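Long-range contacts in Serine/threonine-protein kinase/endoribonuclease IRE1 (Saccharomyces cerevisiae, PDB 2BE1), which senses unfolded proteins in the endoplasmic reticulum lumen through its lumenal domain, activating its endoribonuclease to splice HAC1 precursor mRNA: residues H23-I32 / R235-G243; E6-D17 / I245-R256. All coordinates share one frame; numbering follows the deposited sequence.

In the fold
Both contacts belong to the lumenal domain and share one antiparallel sheet. Contact 2 is buried and lies within that sheet, joining strands 8-17 and 245-254 mainly through backbone hydrogen bonds, with apolar side chains packed along them. Contact 1 is partly buried and brings the hairpin of strands 22-26 and 31-36 against strand 234-237, which is part of a smaller sheet, and the chain leading from it to strand 245-254; ring contacts, some aliphatic packing and one hydrogen bond across the segments hold it. The two contacts meet directly: His-23 pairs with Ala-15 through the backbone, and Arg-27 forms a salt bridge to Asp-250.

Contact 1 (H23-I32 / R235-G243); sequences HAVDRRNGHI and RWVSPTFPG
Trp-236 lays one face of its indole over the Asn-29 to Gly-30 peptide. With CG set between its backbone N and carbonyl carbon (chi1 61°), the ring reaches across to the hairpin turn, and Gly-30 CA sits 3.4 Å from the centroid of the six-membered ring in a CH-pi contact. At the ring edge, NE1 donates to Arg-27 O at 3.0 Å with an N-H...O angle of 151°, approaching from above the carbonyl plane. Gly-30 has positive phi, and a CB there would run into Trp-236 CE3. Without the indole, as with an alanine here, Arg-27 O would probably lose this donor and a gap would open over Gly-30.

Farther along, Phe-241 forms the second packed site. Its edge points at the face of His-23 in a T-shaped pair, centroids 5.1 Å apart and planes at 87°, while Ile-32 CD1 lies over the Phe-241 face, 3.8 Å from the centroid. Pro-242 CG meets the His-23 ring edge near its plane, 3.5 Å from CE1; both imidazole nitrogens are engaged, by Ser-35 and Asp-17.

The solvent side is sparser: the exposed Pro-239 packs chiefly through CG on Ile-32 CD1, 3.6 Å away. Beyond the turn the exposed Arg-28 grips Asp-26 of its own segment side-on and also reaches Asp-11. Asx turns at Asp-26 and Asn-29, with Asp-26 O accepting from Asn-29 N and Gly-30 N, shape a compact glycine-containing beta-hairpin turn, with the Trp-236 ring lying over its glycine.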
# COMPACT_ATOMS: atom_id res chain seq x y z
N HIS A 23 -13.52 -13.96 17.45
CA HIS A 23 -14.57 -14.75 18.02
C HIS A 23 -15.93 -14.33 17.46
O HIS A 23 -16.09 -13.20 16.95
CB HIS A 23 -14.53 -14.63 19.52
CG HIS A 23 -13.16 -14.38 20.06
ND1 HIS A 23 -12.64 -15.09 21.11
CD2 HIS A 23 -12.21 -13.48 19.71
CE1 HIS A 23 -11.42 -14.65 21.37
NE2 HIS A 23 -11.13 -13.68 20.52
N ALA A 24 -16.87 -15.27 17.49
CA ALA A 24 -18.28 -14.98 17.23
C ALA A 24 -18.99 -15.04 18.55
O ALA A 24 -19.08 -16.12 19.16
CB ALA A 24 -18.88 -16.00 16.32
N VAL A 25 -19.45 -13.86 19.00
CA VAL A 25 -20.22 -13.74 20.25
C VAL A 25 -21.72 -13.58 19.90
O VAL A 25 -22.06 -12.93 18.88
CB VAL A 25 -19.68 -12.62 21.22
CG1 VAL A 25 -19.29 -11.44 20.47
CG2 VAL A 25 -20.75 -12.22 22.17
N ASP A 26 -22.58 -14.21 20.71
CA ASP A 26 -24.02 -14.16 20.54
C ASP A 26 -24.58 -12.87 21.07
O ASP A 26 -24.70 -12.69 22.27
CB ASP A 26 -24.70 -15.33 21.25
CG ASP A 26 -26.23 -15.24 21.25
OD1 ASP A 26 -26.85 -16.06 21.92
OD2 ASP A 26 -26.82 -14.37 20.60
N ARG A 27 -24.97 -12.01 20.15
CA ARG A 27 -25.65 -10.75 20.42
C ARG A 27 -26.71 -10.74 21.53
O ARG A 27 -27.08 -9.68 22.04
CB ARG A 27 -26.32 -10.31 19.13
CG ARG A 27 -26.45 -8.83 19.01
CD ARG A 27 -27.20 -8.42 17.80
NE ARG A 27 -27.26 -6.97 17.72
CZ ARG A 27 -26.39 -6.24 17.00
NH1 ARG A 27 -25.40 -6.86 16.33
NH2 ARG A 27 -26.48 -4.89 16.93
N ARG A 28 -27.23 -11.89 21.91
CA ARG A 28 -28.34 -11.82 22.83
C ARG A 28 -27.98 -11.90 24.26
O ARG A 28 -28.77 -11.53 25.11
CB ARG A 28 -29.42 -12.81 22.50
CG ARG A 28 -30.49 -12.19 21.56
CD ARG A 28 -31.10 -13.30 20.73
NE ARG A 28 -30.11 -14.36 20.54
CZ ARG A 28 -30.37 -15.64 20.28
NH1 ARG A 28 -29.34 -16.47 20.16
NH2 ARG A 28 -31.63 -16.09 20.14
N ASN A 29 -26.77 -12.35 24.53
CA ASN A 29 -26.35 -12.55 25.89
C ASN A 29 -24.86 -12.33 26.07
O ASN A 29 -24.38 -12.28 27.20
CB ASN A 29 -26.69 -13.96 26.24
CG ASN A 29 -26.25 -14.91 25.20
OD1 ASN A 29 -25.33 -14.64 24.44
ND2 ASN A 29 -26.89 -16.04 25.15
N GLY A 30 -24.12 -12.22 24.97
CA GLY A 30 -22.64 -12.12 25.04
C GLY A 30 -21.93 -13.45 25.25
O GLY A 30 -20.80 -13.49 25.72
N HIS A 31 -22.63 -14.54 24.94
CA HIS A 31 -22.09 -15.87 24.90
C HIS A 31 -21.04 -16.00 23.80
O HIS A 31 -21.24 -15.54 22.67
CB HIS A 31 -23.23 -16.84 24.63
CG HIS A 31 -23.92 -17.31 25.86
ND1 HIS A 31 -24.14 -16.49 26.95
CD2 HIS A 31 -24.44 -18.52 26.19
CE1 HIS A 31 -24.76 -17.17 27.91
NE2 HIS A 31 -24.93 -18.41 27.48
N ILE A 32 -19.93 -16.67 24.14
CA ILE A 32 -18.84 -16.86 23.20
C ILE A 32 -19.07 -18.11 22.33
O ILE A 32 -18.61 -19.19 22.63
CB ILE A 32 -17.46 -16.80 23.93
CG1 ILE A 32 -17.22 -15.38 24.39
CG2 ILE A 32 -16.32 -17.20 23.03
CD1 ILE A 32 -16.06 -15.20 25.26
N ARG A 235 -27.17 -4.36 29.88
CA ARG A 235 -28.05 -5.49 29.76
C ARG A 235 -27.29 -6.76 29.84
O ARG A 235 -27.66 -7.62 30.62
CB ARG A 235 -28.86 -5.45 28.50
CG ARG A 235 -29.47 -4.14 28.31
CD ARG A 235 -30.59 -3.87 29.30
NE ARG A 235 -31.03 -2.48 29.16
CZ ARG A 235 -31.98 -1.88 29.87
NH1 ARG A 235 -32.63 -2.52 30.84
NH2 ARG A 235 -32.26 -0.62 29.61
N TRP A 236 -26.22 -6.93 29.07
CA TRP A 236 -25.43 -8.11 29.34
C TRP A 236 -23.96 -7.79 29.42
O TRP A 236 -23.51 -6.79 28.90
CB TRP A 236 -25.79 -9.31 28.43
CG TRP A 236 -25.62 -9.13 26.98
CD1 TRP A 236 -26.59 -9.14 26.02
CD2 TRP A 236 -24.40 -8.96 26.27
NE1 TRP A 236 -26.06 -8.96 24.76
CE2 TRP A 236 -24.71 -8.86 24.90
CE3 TRP A 236 -23.05 -8.89 26.68
CZ2 TRP A 236 -23.74 -8.67 23.93
CZ3 TRP A 236 -22.06 -8.70 25.70
CH2 TRP A 236 -22.42 -8.58 24.34
N VAL A 237 -23.20 -8.61 30.14
CA VAL A 237 -21.74 -8.55 30.07
C VAL A 237 -21.17 -9.91 29.58
O VAL A 237 -21.59 -10.98 30.01
CB VAL A 237 -21.14 -8.09 31.42
CG1 VAL A 237 -19.66 -7.95 31.32
CG2 VAL A 237 -21.72 -6.78 31.79
N SER A 238 -20.23 -9.89 28.66
CA SER A 238 -19.72 -11.13 28.10
C SER A 238 -18.72 -11.80 29.04
O SER A 238 -18.23 -11.15 29.99
CB SER A 238 -18.93 -10.76 26.88
OG SER A 238 -17.68 -10.21 27.31
N PRO A 239 -18.34 -13.05 28.75
CA PRO A 239 -17.28 -13.66 29.52
C PRO A 239 -15.91 -13.08 29.10
O PRO A 239 -15.89 -12.11 28.31
CB PRO A 239 -17.39 -15.15 29.18
CG PRO A 239 -18.29 -15.28 28.08
CD PRO A 239 -18.78 -13.93 27.67
N THR A 240 -14.80 -13.63 29.60
CA THR A 240 -13.54 -13.03 29.23
C THR A 240 -12.97 -13.48 27.92
O THR A 240 -13.08 -14.66 27.53
CB THR A 240 -12.50 -13.22 30.24
OG1 THR A 240 -12.79 -12.30 31.25
CG2 THR A 240 -11.17 -12.73 29.68
N PHE A 241 -12.35 -12.54 27.21
CA PHE A 241 -11.67 -12.91 26.00
C PHE A 241 -10.17 -12.93 26.30
O PHE A 241 -9.68 -12.20 27.24
CB PHE A 241 -12.00 -11.91 24.92
CG PHE A 241 -13.44 -11.90 24.54
CD1 PHE A 241 -14.33 -11.02 25.16
CD2 PHE A 241 -13.90 -12.73 23.50
CE1 PHE A 241 -15.66 -10.96 24.75
CE2 PHE A 241 -15.22 -12.69 23.06
CZ PHE A 241 -16.12 -11.81 23.68
N PRO A 242 -9.42 -13.76 25.53
CA PRO A 242 -7.97 -13.84 25.65
C PRO A 242 -7.26 -12.49 25.58
O PRO A 242 -6.10 -12.42 25.94
CB PRO A 242 -7.58 -14.73 24.49
CG PRO A 242 -8.76 -14.69 23.62
CD PRO A 242 -9.89 -14.71 24.52
N GLY A 243 -7.92 -11.44 25.14
CA GLY A 243 -7.28 -10.14 25.14
C GLY A 243 -8.35 -9.06 25.03
O GLY A 243 -9.56 -9.38 24.71

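Contact 2 (E6-D17 / I245-R256); sequences ELSLSDILIAAD and IVGLFDVFNDLR
Leu-9 holds CG anti to its backbone N (chi1 172°) and Phe-252 holds its ring beside its own N (chi1 -71°), which brings Leu-9 CD1 over one ring face, 4.1 Å from the centroid. The two form an antiparallel non-hydrogen-bonded pair. On the same face of the sheet, Leu-13 and Leu-248 meet through CD2 and CD1, and Ala-15 CB packs beside Leu-248 CD1. The other face carries Ile-14, whose CG2 touches Phe-249 CD1 at 4.0 Å; Trp-194 of strand 190-195 also packs on Phe-249.

Backbone bonds join the strands on both sides of a corner at Asp-11. Before it, Asn-253 N donates to Ser-8 O; after it, Ile-14 N donates to Phe-249 O at 2.8 Å, and Ala-16 N to Gly-247 O at 2.7 Å. Ala-16 O accepts from both Val-246 N (2.9 Å) and Gly-247 N (3.0 Å), a classic beta bulge; a CB on Gly-247 would collide with Ala-16 CB. At the corner, Ser-10 OG accepts from Ile-12 N in an ST turn, and a water donates to Ser-10 O and Ile-12 O and accepts weakly from Val-251 N, linking the corner to the other strand.

Near the strand end, Glu-6 OE1 forms a salt bridge to Arg-256 NE, 3.0 Å away. Arg-256 also pairs with Asp-254, and its charge probably eases the closeness of the two carboxylates. The backbone bonds, with the bulge at Ala-16, set the register, whereas this ionic group, where Arg-256 is poorly ordered, is probably held less firmly.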
# COMPACT_ATOMS: atom_id res chain seq x y z
N GLU A 6 -33.31 -3.11 4.19
CA GLU A 6 -33.61 -4.53 4.03
C GLU A 6 -32.35 -5.33 4.40
O GLU A 6 -31.26 -4.99 3.93
CB GLU A 6 -33.96 -4.86 2.59
CG GLU A 6 -34.40 -6.33 2.41
CD GLU A 6 -33.23 -7.37 2.23
OE1 GLU A 6 -32.46 -7.24 1.23
OE2 GLU A 6 -33.11 -8.32 3.08
N LEU A 7 -32.52 -6.38 5.23
CA LEU A 7 -31.45 -7.31 5.65
C LEU A 7 -31.68 -7.68 7.11
O LEU A 7 -31.79 -6.76 7.92
CB LEU A 7 -30.05 -6.68 5.50
CG LEU A 7 -29.09 -7.01 4.32
CD1 LEU A 7 -29.80 -7.44 3.07
CD2 LEU A 7 -28.12 -5.87 3.98
N SER A 8 -31.78 -8.98 7.46
CA SER A 8 -31.87 -9.37 8.90
C SER A 8 -30.63 -8.96 9.62
O SER A 8 -29.53 -9.13 9.10
CB SER A 8 -31.93 -10.88 9.14
OG SER A 8 -32.97 -11.47 8.43
N LEU A 9 -30.78 -8.44 10.82
CA LEU A 9 -29.63 -8.32 11.63
C LEU A 9 -29.49 -9.70 12.25
O LEU A 9 -30.36 -10.19 12.90
CB LEU A 9 -29.82 -7.20 12.62
CG LEU A 9 -28.86 -6.92 13.76
CD1 LEU A 9 -27.41 -6.82 13.35
CD2 LEU A 9 -29.30 -5.62 14.26
N SER A 10 -28.39 -10.35 11.98
CA SER A 10 -28.12 -11.63 12.56
C SER A 10 -27.91 -11.52 14.05
O SER A 10 -27.68 -10.44 14.61
CB SER A 10 -26.86 -12.18 11.90
OG SER A 10 -26.47 -13.41 12.45
N ASP A 11 -27.97 -12.66 14.71
CA ASP A 11 -27.69 -12.72 16.12
C ASP A 11 -26.22 -12.90 16.41
O ASP A 11 -25.78 -12.80 17.55
CB ASP A 11 -28.44 -13.88 16.69
CG ASP A 11 -29.78 -13.48 17.14
OD1 ASP A 11 -30.58 -14.38 17.48
OD2 ASP A 11 -30.01 -12.24 17.15
N ILE A 12 -25.47 -13.21 15.38
CA ILE A 12 -24.06 -13.34 15.55
C ILE A 12 -23.44 -11.97 15.47
O ILE A 12 -23.94 -11.08 14.78
CB ILE A 12 -23.44 -14.18 14.46
CG1 ILE A 12 -24.26 -15.45 14.24
CG2 ILE A 12 -22.02 -14.53 14.84
CD1 ILE A 12 -24.58 -16.21 15.50
N LEU A 13 -22.34 -11.81 16.19
CA LEU A 13 -21.61 -10.58 16.24
C LEU A 13 -20.21 -11.09 16.23
O LEU A 13 -19.92 -12.17 16.76
CB LEU A 13 -21.84 -9.90 17.57
CG LEU A 13 -21.79 -8.38 17.72
CD1 LEU A 13 -22.42 -8.03 19.04
CD2 LEU A 13 -20.40 -7.94 17.78
N ILE A 14 -19.32 -10.30 15.64
CA ILE A 14 -17.98 -10.72 15.53
C ILE A 14 -17.00 -9.76 16.15
O ILE A 14 -16.99 -8.53 15.83
CB ILE A 14 -17.70 -11.01 14.14
CG1 ILE A 14 -18.09 -12.43 13.97
CG2 ILE A 14 -16.24 -10.95 13.86
CD1 ILE A 14 -18.02 -12.81 12.54
N ALA A 15 -16.18 -10.36 17.03
CA ALA A 15 -15.24 -9.66 17.84
C ALA A 15 -13.89 -10.06 17.45
O ALA A 15 -13.64 -11.25 17.19
CB ALA A 15 -15.44 -10.04 19.19
N ALA A 16 -13.04 -9.02 17.41
CA ALA A 16 -11.56 -9.11 17.36
C ALA A 16 -10.88 -8.67 18.69
O ALA A 16 -11.16 -7.56 19.19
CB ALA A 16 -11.11 -8.24 16.32
N ASP A 17 -10.02 -9.53 19.27
CA ASP A 17 -9.22 -9.16 20.47
C ASP A 17 -7.83 -8.60 20.07
O ASP A 17 -7.32 -8.89 18.98
CB ASP A 17 -9.08 -10.37 21.42
CG ASP A 17 -8.23 -11.53 20.82
OD1 ASP A 17 -8.49 -12.75 21.02
OD2 ASP A 17 -7.26 -11.21 20.13
N ILE A 245 -10.93 -6.45 23.77
CA ILE A 245 -11.60 -6.46 22.46
C ILE A 245 -11.64 -5.11 21.82
O ILE A 245 -12.23 -4.16 22.37
CB ILE A 245 -12.95 -7.05 22.47
CG1 ILE A 245 -12.70 -8.49 22.19
CG2 ILE A 245 -13.81 -6.54 21.31
CD1 ILE A 245 -13.69 -9.26 22.81
N VAL A 246 -11.05 -5.07 20.63
CA VAL A 246 -10.73 -3.82 20.01
C VAL A 246 -11.37 -3.73 18.60
O VAL A 246 -11.44 -2.63 18.02
CB VAL A 246 -9.22 -3.67 19.97
CG1 VAL A 246 -8.56 -4.84 19.20
CG2 VAL A 246 -8.90 -2.44 19.28
N GLY A 247 -11.84 -4.87 18.06
CA GLY A 247 -12.63 -4.88 16.81
C GLY A 247 -14.03 -5.48 16.94
O GLY A 247 -14.21 -6.54 17.61
N LEU A 248 -15.03 -4.84 16.31
CA LEU A 248 -16.42 -5.31 16.52
C LEU A 248 -17.41 -5.34 15.30
O LEU A 248 -17.75 -4.26 14.75
CB LEU A 248 -17.01 -4.52 17.69
CG LEU A 248 -18.09 -5.33 18.39
CD1 LEU A 248 -17.51 -6.67 18.63
CD2 LEU A 248 -18.50 -4.71 19.72
N PHE A 249 -17.89 -6.50 14.86
CA PHE A 249 -18.79 -6.42 13.64
C PHE A 249 -20.19 -6.93 13.81
O PHE A 249 -20.40 -7.99 14.42
CB PHE A 249 -18.20 -7.13 12.46
CG PHE A 249 -16.88 -6.60 12.03
CD1 PHE A 249 -15.68 -7.26 12.38
CD2 PHE A 249 -16.80 -5.45 11.26
CE1 PHE A 249 -14.42 -6.76 11.93
CE2 PHE A 249 -15.56 -4.94 10.82
CZ PHE A 249 -14.36 -5.59 11.17
N ASP A 250 -21.14 -6.16 13.26
CA ASP A 250 -22.55 -6.58 13.11
C ASP A 250 -22.59 -7.53 11.94
O ASP A 250 -21.79 -7.39 11.03
CB ASP A 250 -23.48 -5.38 12.91
CG ASP A 250 -24.00 -4.81 14.24
OD1 ASP A 250 -23.79 -5.46 15.28
OD2 ASP A 250 -24.63 -3.72 14.31
N VAL A 251 -23.45 -8.55 11.96
CA VAL A 251 -23.64 -9.36 10.72
C VAL A 251 -25.09 -9.34 10.16
O VAL A 251 -26.02 -9.70 10.82
CB VAL A 251 -22.93 -10.81 10.75
CG1 VAL A 251 -22.48 -11.19 12.11
CG2 VAL A 251 -23.77 -11.90 10.15
N PHE A 252 -25.28 -8.88 8.96
CA PHE A 252 -26.60 -8.86 8.42
C PHE A 252 -26.87 -10.03 7.46
O PHE A 252 -25.93 -10.67 6.97
CB PHE A 252 -26.83 -7.54 7.71
CG PHE A 252 -26.95 -6.39 8.64
CD1 PHE A 252 -25.89 -6.00 9.42
CD2 PHE A 252 -28.15 -5.70 8.76
CE1 PHE A 252 -26.03 -4.93 10.30
CE2 PHE A 252 -28.28 -4.62 9.64
CZ PHE A 252 -27.22 -4.25 10.41
N ASN A 253 -28.15 -10.30 7.21
CA ASN A 253 -28.56 -11.38 6.32
C ASN A 253 -29.33 -10.81 5.17
O ASN A 253 -30.35 -10.14 5.36
CB ASN A 253 -29.47 -12.40 7.01
CG ASN A 253 -28.81 -13.09 8.21
OD1 ASN A 253 -27.65 -13.51 8.12
ND2 ASN A 253 -29.56 -13.24 9.32
N ASP A 254 -28.84 -11.06 3.97
CA ASP A 254 -29.61 -10.78 2.77
C ASP A 254 -30.55 -11.93 2.58
O ASP A 254 -30.12 -13.01 2.17
CB ASP A 254 -28.71 -10.68 1.54
CG ASP A 254 -29.39 -10.02 0.37
OD1 ASP A 254 -28.71 -9.21 -0.33
OD2 ASP A 254 -30.60 -10.28 0.17
N LEU A 255 -31.82 -11.73 2.87
CA LEU A 255 -32.77 -12.85 2.81
C LEU A 255 -33.12 -13.40 1.40
O LEU A 255 -33.36 -14.60 1.27
CB LEU A 255 -34.01 -12.56 3.63
CG LEU A 255 -33.57 -12.50 5.08
CD1 LEU A 255 -34.75 -12.25 5.98
CD2 LEU A 255 -32.85 -13.80 5.45
N ARG A 256 -33.14 -12.53 0.38
CA ARG A 256 -33.09 -12.99 -1.02
C ARG A 256 -31.83 -13.89 -1.24
O ARG A 256 -31.93 -15.12 -1.12
CB ARG A 256 -33.12 -11.82 -2.01
CG ARG A 256 -34.25 -10.79 -1.81
CD ARG A 256 -33.85 -9.56 -0.92
NE ARG A 256 -32.51 -8.97 -1.17
CZ ARG A 256 -32.03 -8.58 -2.36
NH1 ARG A 256 -32.73 -8.74 -3.48
NH2 ARG A 256 -30.81 -8.04 -2.42
O HOH W 1 -25.67 -9.03 14.42